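Local coordinates for molybdopterin biosynthesis protein (Mycobacterium abscessus, PDB 3TCR) that probably takes part in molybdenum cofactor biosynthesis, carrying a domain of the kind expected to bind molybdopterin, at residues V43-H57 / A74-N86. Residues are numbered along the deposited sequence; the frame is centred on the assembly and turned at random.
Sequences VGRSLVVIVNDRTAH and AGFVVDGVVVVEN
Strands 44-51 and 76-84 run parallel, their axes 4.6 Å apart at closest approach and 42° askew, joined by backbone bonds that pass from Val77 N to Gly44 O through to Asn52 N and Val84 O. The register slips once: Ser46 pairs with Val78 but Val48 with Val81, a one-residue beta bulge around Asp79. There Asp79 N still reaches Ser46 O (2.8 Å), while its carboxylate meets Arg45 in a salt bridge, OD2 taking weak bonds from NE and NH2 with the two planes 31° apart. Val77 O is gripped twice, by Ser46 N and, from above the carbonyl plane, by Ser46 OG at 2.7 Å; a chi1 of 59° swings the hydroxyl back over its own backbone to that oxygen. Helix 64-73 links the strands in a beta-alpha-beta crossover at the edge of the MoCF_biosynth sheet, covering Ser46 and Val48, whereas helix 88-100 packs on Val51 and Val84, whose CG2 methyls touch at 4.0 Å. Beyond the strands, Asp53 OD1 receives Asn86 N at 2.9 Å, and OD2 pairs with Arg117. Ala56 CB rests on Glu85 CG (3.7 Å), and His57 NE2 donates to the anti lone pair of Glu85 OE2 at 2.8 Å.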
loop_
_atom_site.group_PDB
_atom_site.type_symbol
_atom_site.label_atom_id
_atom_site.label_comp_id
_atom_site.label_asym_id
_atom_site.label_seq_id
_atom_site.Cartn_x
_atom_site.Cartn_y
_atom_site.Cartn_z
ATOM N N VAL A 43 1.332 5.215 28.865
ATOM C CA VAL A 43 1.569 5.801 27.542
ATOM C C VAL A 43 0.362 6.609 27.022
ATOM O O VAL A 43 0.518 7.642 26.361
ATOM C CB VAL A 43 1.882 4.718 26.515
ATOM C CG1 VAL A 43 1.858 5.343 25.120
ATOM C CG2 VAL A 43 3.207 4.044 26.850
ATOM N N GLY A 44 -0.841 6.159 27.343
ATOM C CA GLY A 44 -2.042 6.825 26.866
ATOM C C GLY A 44 -3.250 5.974 27.152
ATOM O O GLY A 44 -3.132 4.926 27.790
ATOM N N ARG A 45 -4.408 6.455 26.698
ATOM C CA ARG A 45 -5.676 5.787 26.864
ATOM C C ARG A 45 -6.073 5.065 25.565
ATOM O O ARG A 45 -5.859 5.574 24.469
ATOM C CB ARG A 45 -6.717 6.843 27.228
ATOM C CG ARG A 45 -6.566 7.402 28.643
ATOM C CD ARG A 45 -7.279 8.753 28.816
ATOM N NE ARG A 45 -8.692 8.664 28.481
ATOM C CZ ARG A 45 -9.398 9.507 27.712
ATOM N NH1 ARG A 45 -8.868 10.578 27.135
ATOM N NH2 ARG A 45 -10.680 9.261 27.523
ATOM N N SER A 46 -6.685 3.898 25.702
ATOM C CA SER A 46 -7.109 3.085 24.570
ATOM C C SER A 46 -8.536 2.572 24.690
ATOM O O SER A 46 -9.076 2.464 25.790
ATOM C CB SER A 46 -6.169 1.879 24.404
ATOM O OG SER A 46 -6.168 1.089 25.581
ATOM N N LEU A 47 -9.134 2.264 23.535
ATOM C CA LEU A 47 -10.438 1.611 23.458
ATOM C C LEU A 47 -10.412 0.500 22.407
ATOM O O LEU A 47 -9.839 0.656 21.331
ATOM C CB LEU A 47 -11.534 2.614 23.100
ATOM C CG LEU A 47 -12.992 2.074 23.028
ATOM C CD1 LEU A 47 -13.666 2.205 24.392
ATOM C CD2 LEU A 47 -13.783 2.851 22.012
ATOM N N VAL A 48 -11.044 -0.615 22.729
ATOM C CA VAL A 48 -11.186 -1.729 21.843
ATOM C C VAL A 48 -12.601 -1.814 21.337
ATOM O O VAL A 48 -13.566 -1.788 22.126
ATOM C CB VAL A 48 -10.863 -3.041 22.577
ATOM C CG1 VAL A 48 -10.898 -4.220 21.598
ATOM C CG2 VAL A 48 -9.512 -2.916 23.253
ATOM N N VAL A 49 -12.734 -1.920 20.020
ATOM C CA VAL A 49 -14.023 -2.092 19.367
ATOM C C VAL A 49 -14.052 -3.479 18.721
ATOM O O VAL A 49 -13.318 -3.729 17.792
ATOM C CB VAL A 49 -14.254 -1.016 18.270
ATOM C CG1 VAL A 49 -15.611 -1.229 17.593
ATOM C CG2 VAL A 49 -14.148 0.387 18.870
ATOM N N ILE A 50 -14.888 -4.383 19.234
ATOM C CA ILE A 50 -15.022 -5.737 18.677
ATOM C C ILE A 50 -16.063 -5.648 17.586
ATOM O O ILE A 50 -17.192 -5.263 17.866
ATOM C CB ILE A 50 -15.541 -6.741 19.725
ATOM C CG1 ILE A 50 -14.533 -6.887 20.869
ATOM C CG2 ILE A 50 -15.881 -8.083 19.072
ATOM C CD1 ILE A 50 -13.138 -7.259 20.420
ATOM N N VAL A 51 -15.692 -5.975 16.356
ATOM C CA VAL A 51 -16.629 -5.918 15.242
ATOM C C VAL A 51 -16.985 -7.348 14.873
ATOM O O VAL A 51 -16.240 -8.020 14.159
ATOM C CB VAL A 51 -16.057 -5.175 13.998
ATOM C CG1 VAL A 51 -17.117 -5.143 12.883
ATOM C CG2 VAL A 51 -15.578 -3.760 14.366
ATOM N N ASN A 52 -18.104 -7.821 15.401
ATOM C CA ASN A 52 -18.497 -9.219 15.237
ATOM C C ASN A 52 -19.995 -9.443 15.433
ATOM O O ASN A 52 -20.504 -9.262 16.529
ATOM C CB ASN A 52 -17.725 -10.052 16.255
ATOM C CG ASN A 52 -17.749 -11.529 15.939
ATOM O OD1 ASN A 52 -18.785 -12.197 15.977
ATOM N ND2 ASN A 52 -16.587 -12.041 15.616
ATOM N N ASP A 53 -20.703 -9.854 14.391
ATOM C CA ASP A 53 -22.169 -10.105 14.523
ATOM C C ASP A 53 -22.550 -11.084 15.608
ATOM O O ASP A 53 -23.522 -10.865 16.310
ATOM C CB ASP A 53 -22.742 -10.632 13.225
ATOM C CG ASP A 53 -22.694 -9.622 12.162
ATOM O OD1 ASP A 53 -22.897 -8.434 12.489
ATOM O OD2 ASP A 53 -22.416 -9.999 11.012
ATOM N N ARG A 54 -21.777 -12.155 15.743
ATOM C CA ARG A 54 -22.059 -13.173 16.742
ATOM C C ARG A 54 -21.806 -12.687 18.148
ATOM O O ARG A 54 -22.625 -12.934 19.043
ATOM C CB ARG A 54 -21.245 -14.440 16.479
ATOM C CG ARG A 54 -21.796 -15.256 15.332
ATOM C CD ARG A 54 -20.834 -16.370 14.976
ATOM N NE ARG A 54 -21.091 -16.902 13.640
ATOM C CZ ARG A 54 -20.368 -17.869 13.068
ATOM N NH1 ARG A 54 -19.344 -18.430 13.716
ATOM N NH2 ARG A 54 -20.677 -18.286 11.846
ATOM N N THR A 55 -20.678 -12.007 18.357
ATOM C CA THR A 55 -20.408 -11.415 19.666
ATOM C C THR A 55 -21.482 -10.385 20.020
ATOM O O THR A 55 -21.878 -10.300 21.158
ATOM C CB THR A 55 -19.008 -10.749 19.757
ATOM O OG1 THR A 55 -18.015 -11.664 19.295
ATOM C CG2 THR A 55 -18.672 -10.375 21.190
ATOM N N ALA A 56 -21.963 -9.617 19.046
ATOM C CA ALA A 56 -23.002 -8.613 19.326
ATOM C C ALA A 56 -24.349 -9.249 19.721
ATOM O O ALA A 56 -25.206 -8.540 20.206
ATOM C CB ALA A 56 -23.177 -7.654 18.148
ATOM N N HIS A 57 -24.523 -10.565 19.521
ATOM C CA HIS A 57 -25.771 -11.301 19.913
ATOM C C HIS A 57 -25.539 -12.346 20.993
ATOM O O HIS A 57 -26.356 -13.231 21.177
ATOM C CB HIS A 57 -26.454 -11.944 18.687
ATOM C CG HIS A 57 -26.678 -10.981 17.523
ATOM N ND1 HIS A 57 -26.250 -11.245 16.259
ATOM C CD2 HIS A 57 -27.287 -9.720 17.471
ATOM C CE1 HIS A 57 -26.574 -10.208 15.437
ATOM N NE2 HIS A 57 -27.208 -9.276 16.176
ATOM N N ALA A 74 1.601 -3.226 27.161
ATOM C CA ALA A 74 2.376 -2.154 26.496
ATOM C C ALA A 74 2.277 -0.831 27.239
ATOM O O ALA A 74 2.844 0.148 26.791
ATOM C CB ALA A 74 1.912 -1.942 25.043
ATOM N N GLY A 75 1.530 -0.774 28.337
ATOM C CA GLY A 75 1.429 0.446 29.111
ATOM C C GLY A 75 0.237 1.364 28.873
ATOM O O GLY A 75 0.226 2.473 29.405
ATOM N N PHE A 76 -0.751 0.944 28.087
ATOM C CA PHE A 76 -1.979 1.752 27.876
ATOM C C PHE A 76 -3.000 1.465 28.959
ATOM O O PHE A 76 -3.112 0.341 29.407
ATOM C CB PHE A 76 -2.663 1.428 26.529
ATOM C CG PHE A 76 -1.868 1.847 25.344
ATOM C CD1 PHE A 76 -2.073 3.073 24.760
ATOM C CD2 PHE A 76 -0.873 1.040 24.856
ATOM C CE1 PHE A 76 -1.298 3.488 23.691
ATOM C CE2 PHE A 76 -0.107 1.429 23.783
ATOM C CZ PHE A 76 -0.318 2.663 23.195
ATOM N N VAL A 77 -3.756 2.478 29.355
ATOM C CA VAL A 77 -4.969 2.278 30.101
ATOM C C VAL A 77 -6.004 1.854 29.069
ATOM O O VAL A 77 -6.086 2.440 27.970
ATOM C CB VAL A 77 -5.409 3.592 30.800
ATOM C CG1 VAL A 77 -6.823 3.491 31.374
ATOM C CG2 VAL A 77 -4.403 3.929 31.911
ATOM N N VAL A 78 -6.797 0.847 29.419
ATOM C CA VAL A 78 -7.892 0.396 28.574
ATOM C C VAL A 78 -9.178 0.973 29.137
ATOM O O VAL A 78 -9.675 0.524 30.152
ATOM C CB VAL A 78 -7.930 -1.151 28.502
ATOM C CG1 VAL A 78 -9.048 -1.636 27.577
ATOM C CG2 VAL A 78 -6.559 -1.693 28.048
ATOM N N ASP A 79 -9.704 2.000 28.481
ATOM C CA ASP A 79 -10.895 2.696 28.985
ATOM C C ASP A 79 -12.108 1.801 28.934
ATOM O O ASP A 79 -13.006 1.951 29.756
ATOM C CB ASP A 79 -11.190 3.986 28.176
ATOM C CG ASP A 79 -10.267 5.144 28.542
ATOM O OD1 ASP A 79 -9.480 5.000 29.505
ATOM O OD2 ASP A 79 -10.336 6.199 27.868
ATOM N N GLY A 80 -12.143 0.855 27.989
ATOM C CA GLY A 80 -13.341 0.034 27.785
ATOM C C GLY A 80 -13.282 -0.795 26.525
ATOM O O GLY A 80 -12.324 -0.697 25.740
ATOM N N VAL A 81 -14.311 -1.606 26.325
ATOM C CA VAL A 81 -14.483 -2.460 25.156
ATOM C C VAL A 81 -15.908 -2.198 24.677
ATOM O O VAL A 81 -16.832 -2.097 25.491
ATOM C CB VAL A 81 -14.285 -3.971 25.517
ATOM C CG1 VAL A 81 -14.547 -4.915 24.326
ATOM C CG2 VAL A 81 -12.875 -4.211 26.027
ATOM N N VAL A 82 -16.079 -2.041 23.364
ATOM C CA VAL A 82 -17.374 -1.868 22.743
ATOM C C VAL A 82 -17.562 -3.025 21.782
ATOM O O VAL A 82 -16.621 -3.375 21.049
ATOM C CB VAL A 82 -17.453 -0.514 21.965
ATOM C CG1 VAL A 82 -18.827 -0.362 21.284
ATOM C CG2 VAL A 82 -17.243 0.671 22.911
ATOM N N VAL A 83 -18.745 -3.638 21.788
ATOM C CA VAL A 83 -19.093 -4.658 20.812
ATOM C C VAL A 83 -20.111 -4.086 19.818
ATOM O O VAL A 83 -21.101 -3.518 20.227
ATOM C CB VAL A 83 -19.687 -5.926 21.468
ATOM C CG1 VAL A 83 -20.029 -6.965 20.375
ATOM C CG2 VAL A 83 -18.690 -6.530 22.465
ATOM N N VAL A 84 -19.854 -4.223 18.523
ATOM C CA VAL A 84 -20.794 -3.802 17.510
ATOM C C VAL A 84 -20.916 -4.898 16.459
ATOM O O VAL A 84 -20.048 -5.784 16.335
ATOM C CB VAL A 84 -20.326 -2.504 16.778
ATOM C CG1 VAL A 84 -20.258 -1.305 17.724
ATOM C CG2 VAL A 84 -18.987 -2.726 16.081
ATOM N N GLU A 85 -22.002 -4.818 15.696
ATOM C CA GLU A 85 -22.229 -5.659 14.538
ATOM C C GLU A 85 -21.383 -5.175 13.382
ATOM O O GLU A 85 -20.843 -4.075 13.418
ATOM C CB GLU A 85 -23.699 -5.575 14.109
ATOM C CG GLU A 85 -24.679 -6.136 15.128
ATOM C CD GLU A 85 -26.159 -5.872 14.784
ATOM O OE1 GLU A 85 -26.518 -4.753 14.373
ATOM O OE2 GLU A 85 -26.972 -6.774 14.969
ATOM N N ASN A 86 -21.348 -5.975 12.325
ATOM C CA ASN A 86 -20.761 -5.573 11.047
ATOM C C ASN A 86 -21.702 -4.671 10.331
ATOM O O ASN A 86 -22.395 -5.083 9.394
ATOM C CB ASN A 86 -20.459 -6.789 10.151
ATOM C CG ASN A 86 -19.003 -7.164 10.172
ATOM O OD1 ASN A 86 -18.141 -6.376 9.745
ATOM N ND2 ASN A 86 -18.704 -8.307 10.748
HETATM O O HOH W 1 -16.280 -9.950 12.152
HETATM O O HOH W 2 -18.976 -11.002 12.016
#